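Local coordinates for ecdysteroid-phosphate phosphatase (Bombyx mori, PDB 3C7T), which hydrolyses ecdysteroid phosphates such as ecdysone 22-phosphate to release the active steroids, and also acts as a protein tyrosine phosphatase, at residues 175-180 and 204-209; 198-203 and 238-243. All blocks are in the same frame, centred on the assembly; numbering follows the deposited sequence.

How the contacts relate
Along the chain the two contacts interlock: 175-180 comes first, then 198-203, then 204-209, then 238-243, and the middle two are successive pieces, helix 193-204 running straight into the turn after it. Contact 1 joins that turn to the end of helix 162-179. Contact 2 packs helix 193-204 on Trp238 and the strand after it, 239-241, outermost within this chain in the mixed sheet. Their centres are about 11 Å apart, and Trp238 bridges them: its CZ2 lies 3.5 Å from Val177 CG1, and its O accepts a probable hydrogen bond from Arg207 NH1. Together they build one corner of the C-terminal phosphatase domain, away from the tungstate site, with contact 2 reaching the second subunit.

Contact 1: residues 175-180 and 204-209; sequences AAVNDT and HRLRDD
Thr180 OG1, three residues beyond the Val177 that meets Leu206, has two partners: it donates to Ala176 O at 2.8 Å and is hydrogen-bonded to Arg5 NH1. This is the C-terminal end of helix 162-179 in the histidine phosphatase α/β fold, packed against the turn that follows helix 193-204. A chi1 of 55° tucks OG1 back beside its own backbone, facing the preceding helical turn. The C=O...OG1 angle at Ala176 is 147°, with the hydroxyl tilted 15° from the carbonyl plane; the backbone bond from Thr180 N to the same oxygen is weak. Arg5 also reaches Val177 O through NH2, so its guanidinium satisfies carbonyl and hydroxyl groups at the helix end, where the dipole would probably favour a positive charge.

The contact itself is small and hangs on Leu206, carried at the third position of a type I turn from His204 to Arg207. Arg207 N closes that turn on His204 O at 3.1 Å. The two methyls of Leu206 divide the work, the side chain lying across both its partners. CD1 makes apolar packing with the buried Val177, 3.8 Å from CG1, while Gln174, one turn earlier on the helix, touches Leu206 as well. CD2 is in van der Waals contact with the carboxamide of the exposed Asn178, 4.0 Å from ND2 and 4.2 Å from OD1.

Contact 2: residues 198-203 and 238-243; sequences QMVGAL and WDVVSP
Two torsions bring Leu203 and Trp238 together: a chi1 of -59° sets the indole CG opposite the carbonyl carbon of Trp238, and a chi2 of 66° turns CD1 of Leu203 aside and leaves CD2 extended, anti to CA, over the ring. That methyl sits 3.9 Å from the centroid of the six-membered ring, 21° off its normal, a CH-pi contact over one face. It leans toward the rim, with Leu203 CD2 3.7 Å from Trp238 CD2. Nearer the backbone, Leu203 CB lies 3.9 Å from Trp238 CG, and the indole CD1 approaches Leu203 O at 3.5 Å. Val7 of strand 5-11 touches both side chains, so the pair packs against the mixed sheet of this α/β domain. With Trp238 cut back to an alanine, Leu203 CD2 is likely to lose its aromatic partner, and a gap would open between helix 193-204 and Val7.

Farther along, Val200 and Val240 cross at about a right angle, Val200 CG1 3.9 Å from Val240 CG2. Leu261 and Trp258 of the second subunit pack on Val200 and Val240 respectively. Methyls, methylenes and an aromatic face do nearly all the touching, so the contact rests on apolar burial that continues into the dimer interface.

Contact 1: residues 175-180 and 204-209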
ATOM      1  N   ALA A 175       1.996  28.845 -18.005  1.00 27.58           N
ATOM      2  CA  ALA A 175       0.667  29.448 -17.942  1.00 27.61           C
ATOM      3  C   ALA A 175       0.040  29.268 -16.557  1.00 27.76           C
ATOM      4  O   ALA A 175      -0.441  30.237 -15.972  1.00 27.30           O
ATOM      5  CB  ALA A 175      -0.238  28.911 -19.035  1.00 27.98           C
ATOM      6  N   ALA A 176       0.082  28.044 -16.021  1.00 27.57           N
ATOM      7  CA  ALA A 176      -0.476  27.750 -14.698  1.00 27.82           C
ATOM      8  C   ALA A 176       0.172  28.581 -13.607  1.00 27.95           C
ATOM      9  O   ALA A 176      -0.523  29.076 -12.721  1.00 28.51           O
ATOM     10  CB  ALA A 176      -0.348  26.244 -14.358  1.00 27.97           C
ATOM     11  N   VAL A 177       1.496  28.724 -13.667  1.00 27.85           N
ATOM     12  CA  VAL A 177       2.246  29.463 -12.650  1.00 28.47           C
ATOM     13  C   VAL A 177       2.012  30.989 -12.784  1.00 28.84           C
ATOM     14  O   VAL A 177       1.833  31.706 -11.780  1.00 29.09           O
ATOM     15  CB  VAL A 177       3.750  29.118 -12.715  1.00 28.59           C
ATOM     16  CG1 VAL A 177       4.574  30.096 -11.902  1.00 29.69           C
ATOM     17  CG2 VAL A 177       3.990  27.699 -12.205  1.00 28.25           C
ATOM     18  N   ASN A 178       2.000  31.472 -14.026  1.00 29.15           N
ATOM     19  CA  ASN A 178       1.663  32.883 -14.288  1.00 29.32           C
ATOM     20  C   ASN A 178       0.239  33.266 -13.885  1.00 30.05           C
ATOM     21  O   ASN A 178       0.045  34.296 -13.222  1.00 28.99           O
ATOM     22  CB  ASN A 178       1.943  33.249 -15.743  1.00 29.54           C
ATOM     23  CG  ASN A 178       3.430  33.360 -16.035  1.00 30.59           C
ATOM     24  OD1 ASN A 178       4.217  33.757 -15.177  1.00 32.36           O
ATOM     25  ND2 ASN A 178       3.817  33.018 -17.253  1.00 32.50           N
ATOM     26  N   ASP A 179      -0.734  32.426 -14.241  1.00 30.40           N
ATOM     27  CA  ASP A 179      -2.157  32.688 -13.965  1.00 32.07           C
ATOM     28  C   ASP A 179      -2.623  32.587 -12.503  1.00 32.68           C
ATOM     29  O   ASP A 179      -3.728  33.032 -12.177  1.00 32.79           O
ATOM     30  CB  ASP A 179      -3.044  31.797 -14.847  1.00 32.21           C
ATOM     31  CG  ASP A 179      -2.853  32.061 -16.332  1.00 34.74           C
ATOM     32  OD1 ASP A 179      -2.118  33.014 -16.698  1.00 37.40           O
ATOM     33  OD2 ASP A 179      -3.437  31.301 -17.143  1.00 36.81           O
ATOM     34  N   THR A 180      -1.799  32.012 -11.631  1.00 33.19           N
ATOM     35  CA  THR A 180      -2.142  31.878 -10.213  1.00 33.88           C
ATOM     36  C   THR A 180      -1.294  32.778  -9.309  1.00 34.76           C
ATOM     37  O   THR A 180      -1.458  32.768  -8.083  1.00 34.46           O
ATOM     38  CB  THR A 180      -1.989  30.409  -9.733  1.00 33.96           C
ATOM     39  OG1 THR A 180      -0.661  29.954 -10.024  1.00 33.36           O
ATOM     40  CG2 THR A 180      -3.011  29.511 -10.425  1.00 33.86           C
ATOM     41  N   HIS A 204      12.598  27.396 -13.994  1.00 30.53           N
ATOM     42  CA  HIS A 204      13.893  28.039 -14.217  1.00 32.26           C
ATOM     43  C   HIS A 204      13.856  28.980 -15.430  1.00 33.01           C
ATOM     44  O   HIS A 204      14.474  30.054 -15.409  1.00 33.17           O
ATOM     45  CB  HIS A 204      15.018  27.005 -14.336  1.00 32.25           C
ATOM     46  CG  HIS A 204      15.485  26.481 -13.011  1.00 32.69           C
ATOM     47  ND1 HIS A 204      16.238  25.332 -12.884  1.00 33.77           N
ATOM     48  CD2 HIS A 204      15.280  26.936 -11.753  1.00 33.27           C
ATOM     49  CE1 HIS A 204      16.498  25.118 -11.606  1.00 34.65           C
ATOM     50  NE2 HIS A 204      15.919  26.071 -10.898  1.00 35.71           N
ATOM     51  N   ARG A 205      13.102  28.600 -16.462  1.00 33.22           N
ATOM     52  CA  ARG A 205      12.923  29.462 -17.635  1.00 35.05           C
ATOM     53  C   ARG A 205      12.065  30.706 -17.358  1.00 36.07           C
ATOM     54  O   ARG A 205      12.054  31.648 -18.164  1.00 36.35           O
ATOM     55  CB  ARG A 205      12.396  28.661 -18.829  1.00 34.47           C
ATOM     56  CG  ARG A 205      13.506  27.900 -19.535  1.00 34.41           C
ATOM     57  CD  ARG A 205      12.982  26.868 -20.503  1.00 33.24           C
ATOM     58  NE  ARG A 205      14.058  26.050 -21.089  1.00 33.87           N
ATOM     59  CZ  ARG A 205      14.734  25.098 -20.448  1.00 34.09           C
ATOM     60  NH1 ARG A 205      14.479  24.823 -19.169  1.00 33.94           N
ATOM     61  NH2 ARG A 205      15.679  24.426 -21.086  1.00 33.95           N
ATOM     62  N   LEU A 206      11.352  30.715 -16.232  1.00 37.35           N
ATOM     63  CA  LEU A 206      10.601  31.898 -15.805  1.00 39.14           C
ATOM     64  C   LEU A 206      11.488  32.898 -15.065  1.00 40.86           C
ATOM     65  O   LEU A 206      11.089  34.043 -14.841  1.00 40.92           O
ATOM     66  CB  LEU A 206       9.379  31.522 -14.959  1.00 38.89           C
ATOM     67  CG  LEU A 206       8.199  30.859 -15.679  1.00 38.31           C
ATOM     68  CD1 LEU A 206       7.150  30.382 -14.682  1.00 38.93           C
ATOM     69  CD2 LEU A 206       7.568  31.790 -16.699  1.00 37.60           C
ATOM     70  N   ARG A 207      12.688  32.461 -14.692  1.00 43.06           N
ATOM     71  CA  ARG A 207      13.679  33.348 -14.094  1.00 45.71           C
ATOM     72  C   ARG A 207      14.451  34.093 -15.172  1.00 47.46           C
ATOM     73  O   ARG A 207      14.576  33.631 -16.310  1.00 47.91           O
ATOM     74  CB  ARG A 207      14.665  32.576 -13.219  1.00 45.62           C
ATOM     75  CG  ARG A 207      14.098  32.045 -11.908  1.00 46.55           C
ATOM     76  CD  ARG A 207      15.090  31.089 -11.254  1.00 47.15           C
ATOM     77  NE  ARG A 207      16.259  31.787 -10.725  1.00 48.13           N
ATOM     78  CZ  ARG A 207      16.632  31.794  -9.446  1.00 49.27           C
ATOM     79  NH1 ARG A 207      15.950  31.112  -8.527  1.00 48.59           N
ATOM     80  NH2 ARG A 207      17.712  32.475  -9.084  1.00 49.20           N
ATOM     81  N   ASP A 208      14.973  35.252 -14.800  1.00 49.60           N
ATOM     82  CA  ASP A 208      15.822  36.033 -15.684  1.00 51.47           C
ATOM     83  C   ASP A 208      17.263  35.995 -15.191  1.00 52.77           C
ATOM     84  O   ASP A 208      18.187  36.364 -15.915  1.00 53.09           O
ATOM     85  CB  ASP A 208      15.291  37.463 -15.774  1.00 51.45           C
ATOM     86  CG  ASP A 208      14.054  37.568 -16.658  1.00 51.48           C
ATOM     87  OD1 ASP A 208      14.052  36.938 -17.734  1.00 51.86           O
ATOM     88  OD2 ASP A 208      13.091  38.273 -16.282  1.00 50.56           O
ATOM     89  N   ASP A 209      17.437  35.526 -13.957  1.00 54.48           N
ATOM     90  CA  ASP A 209      18.742  35.454 -13.301  1.00 56.20           C
ATOM     91  C   ASP A 209      19.742  34.623 -14.098  1.00 56.99           C
ATOM     92  O   ASP A 209      20.878  35.051 -14.324  1.00 57.39           O
ATOM     93  CB  ASP A 209      18.604  34.886 -11.880  1.00 56.34           C
ATOM     94  CG  ASP A 209      17.869  35.830 -10.939  1.00 57.30           C
ATOM     95  OD1 ASP A 209      18.419  36.917 -10.632  1.00 58.15           O
ATOM     96  OD2 ASP A 209      16.749  35.484 -10.501  1.00 57.73           O
TER

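Contact 2: residues 198-203 and 238-243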
ATOM      1  N   GLN A 198      10.274  18.436 -16.179  1.00 25.11           N
ATOM      2  CA  GLN A 198       9.551  19.494 -16.921  1.00 25.20           C
ATOM      3  C   GLN A 198       9.241  20.719 -16.053  1.00 25.18           C
ATOM      4  O   GLN A 198       9.367  21.897 -16.490  1.00 23.66           O
ATOM      5  CB  GLN A 198       8.257  18.958 -17.521  1.00 24.91           C
ATOM      6  CG  GLN A 198       8.465  18.029 -18.687  1.00 25.67           C
ATOM      7  CD  GLN A 198       7.157  17.538 -19.216  1.00 27.33           C
ATOM      8  OE1 GLN A 198       6.518  16.668 -18.618  1.00 26.39           O
ATOM      9  NE2 GLN A 198       6.728  18.105 -20.332  1.00 25.61           N
ATOM     10  N   MET A 199       8.846  20.464 -14.810  1.00 24.97           N
ATOM     11  CA  MET A 199       8.533  21.554 -13.888  1.00 25.83           C
ATOM     12  C   MET A 199       9.757  22.395 -13.574  1.00 26.42           C
ATOM     13  O   MET A 199       9.678  23.634 -13.593  1.00 26.72           O
ATOM     14  CB  MET A 199       7.926  21.036 -12.580  1.00 26.11           C
ATOM     15  CG  MET A 199       7.827  22.119 -11.524  1.00 28.02           C
ATOM     16  SD  MET A 199       7.506  21.559  -9.846  1.00 32.92           S
ATOM     17  CE  MET A 199       9.005  20.659  -9.436  1.00 32.21           C
ATOM     18  N   VAL A 200      10.868  21.732 -13.275  1.00 26.42           N
ATOM     19  CA  VAL A 200      12.130  22.411 -12.985  1.00 27.09           C
ATOM     20  C   VAL A 200      12.545  23.255 -14.194  1.00 27.06           C
ATOM     21  O   VAL A 200      12.839  24.442 -14.057  1.00 28.02           O
ATOM     22  CB  VAL A 200      13.262  21.417 -12.630  1.00 27.84           C
ATOM     23  CG1 VAL A 200      14.619  22.148 -12.511  1.00 27.35           C
ATOM     24  CG2 VAL A 200      12.930  20.647 -11.349  1.00 27.88           C
ATOM     25  N   GLY A 201      12.567  22.645 -15.377  1.00 26.84           N
ATOM     26  CA  GLY A 201      12.888  23.382 -16.607  1.00 27.16           C
ATOM     27  C   GLY A 201      11.976  24.556 -16.928  1.00 27.08           C
ATOM     28  O   GLY A 201      12.446  25.586 -17.417  1.00 27.23           O
ATOM     29  N   ALA A 202      10.672  24.407 -16.674  1.00 26.92           N
ATOM     30  CA  ALA A 202       9.694  25.464 -16.985  1.00 27.74           C
ATOM     31  C   ALA A 202       9.812  26.639 -16.033  1.00 27.98           C
ATOM     32  O   ALA A 202       9.664  27.782 -16.451  1.00 28.07           O
ATOM     33  CB  ALA A 202       8.273  24.922 -16.958  1.00 27.99           C
ATOM     34  N   LEU A 203      10.090  26.349 -14.764  1.00 28.09           N
ATOM     35  CA  LEU A 203      10.177  27.393 -13.735  1.00 29.15           C
ATOM     36  C   LEU A 203      11.519  28.119 -13.710  1.00 29.78           C
ATOM     37  O   LEU A 203      11.567  29.331 -13.465  1.00 29.59           O
ATOM     38  CB  LEU A 203       9.780  26.853 -12.356  1.00 28.34           C
ATOM     39  CG  LEU A 203       8.259  26.829 -12.121  1.00 29.60           C
ATOM     40  CD1 LEU A 203       7.551  25.845 -13.038  1.00 29.84           C
ATOM     41  CD2 LEU A 203       7.937  26.502 -10.677  1.00 28.71           C
ATOM     42  N   TRP A 238      12.322  31.125  -8.483  1.00 35.60           N
ATOM     43  CA  TRP A 238      12.120  29.680  -8.344  1.00 34.79           C
ATOM     44  C   TRP A 238      13.389  28.883  -8.015  1.00 34.94           C
ATOM     45  O   TRP A 238      14.304  28.808  -8.838  1.00 35.17           O
ATOM     46  CB  TRP A 238      11.426  29.144  -9.596  1.00 34.45           C
ATOM     47  CG  TRP A 238      10.096  29.802  -9.818  1.00 33.91           C
ATOM     48  CD1 TRP A 238       9.773  30.701 -10.796  1.00 33.95           C
ATOM     49  CD2 TRP A 238       8.921  29.637  -9.017  1.00 33.06           C
ATOM     50  NE1 TRP A 238       8.459  31.099 -10.656  1.00 33.95           N
ATOM     51  CE2 TRP A 238       7.917  30.457  -9.573  1.00 33.49           C
ATOM     52  CE3 TRP A 238       8.621  28.866  -7.878  1.00 33.69           C
ATOM     53  CZ2 TRP A 238       6.625  30.526  -9.037  1.00 33.87           C
ATOM     54  CZ3 TRP A 238       7.347  28.942  -7.342  1.00 33.58           C
ATOM     55  CH2 TRP A 238       6.358  29.763  -7.930  1.00 33.82           C
ATOM     56  N   ASP A 239      13.422  28.302  -6.808  1.00 34.63           N
ATOM     57  CA  ASP A 239      14.520  27.433  -6.336  1.00 34.81           C
ATOM     58  C   ASP A 239      14.051  25.975  -6.129  1.00 33.75           C
ATOM     59  O   ASP A 239      13.023  25.744  -5.492  1.00 33.78           O
ATOM     60  CB  ASP A 239      15.055  27.912  -4.976  1.00 35.58           C
ATOM     61  CG  ASP A 239      15.826  29.224  -5.050  1.00 37.83           C
ATOM     62  OD1 ASP A 239      16.843  29.294  -5.781  1.00 40.71           O
ATOM     63  OD2 ASP A 239      15.440  30.175  -4.328  1.00 41.06           O
ATOM     64  N   VAL A 240      14.829  25.016  -6.632  1.00 32.96           N
ATOM     65  CA  VAL A 240      14.644  23.584  -6.321  1.00 31.58           C
ATOM     66  C   VAL A 240      15.002  23.310  -4.858  1.00 31.45           C
ATOM     67  O   VAL A 240      16.152  23.508  -4.440  1.00 30.96           O
ATOM     68  CB  VAL A 240      15.514  22.668  -7.236  1.00 32.24           C
ATOM     69  CG1 VAL A 240      15.550  21.234  -6.698  1.00 31.53           C
ATOM     70  CG2 VAL A 240      15.006  22.695  -8.662  1.00 31.63           C
ATOM     71  N   VAL A 241      14.011  22.850  -4.091  1.00 29.91           N
ATOM     72  CA  VAL A 241      14.166  22.651  -2.652  1.00 28.92           C
ATOM     73  C   VAL A 241      13.618  21.293  -2.212  1.00 28.12           C
ATOM     74  O   VAL A 241      12.900  20.623  -2.952  1.00 26.90           O
ATOM     75  CB  VAL A 241      13.488  23.770  -1.833  1.00 29.36           C
ATOM     76  CG1 VAL A 241      14.016  25.140  -2.264  1.00 29.80           C
ATOM     77  CG2 VAL A 241      11.959  23.719  -1.970  1.00 30.59           C
ATOM     78  N   SER A 242      13.957  20.917  -0.986  1.00 27.28           N
ATOM     79  CA  SER A 242      13.381  19.732  -0.365  1.00 26.84           C
ATOM     80  C   SER A 242      11.861  19.895  -0.247  1.00 26.96           C
ATOM     81  O   SER A 242      11.384  20.937   0.202  1.00 26.95           O
ATOM     82  CB  SER A 242      13.998  19.529   1.013  1.00 26.91           C
ATOM     83  OG  SER A 242      13.446  18.374   1.613  1.00 26.36           O
ATOM     84  N   PRO A 243      11.084  18.880  -0.666  1.00 26.68           N
ATOM     85  CA  PRO A 243       9.653  18.970  -0.355  1.00 27.10           C
ATOM     86  C   PRO A 243       9.349  18.934   1.163  1.00 27.50           C
ATOM     87  O   PRO A 243      10.178  18.485   1.945  1.00 27.79           O
ATOM     88  CB  PRO A 243       9.038  17.782  -1.113  1.00 26.95           C
ATOM     89  CG  PRO A 243      10.137  17.283  -2.055  1.00 27.08           C
ATOM     90  CD  PRO A 243      11.425  17.660  -1.435  1.00 26.90           C
TER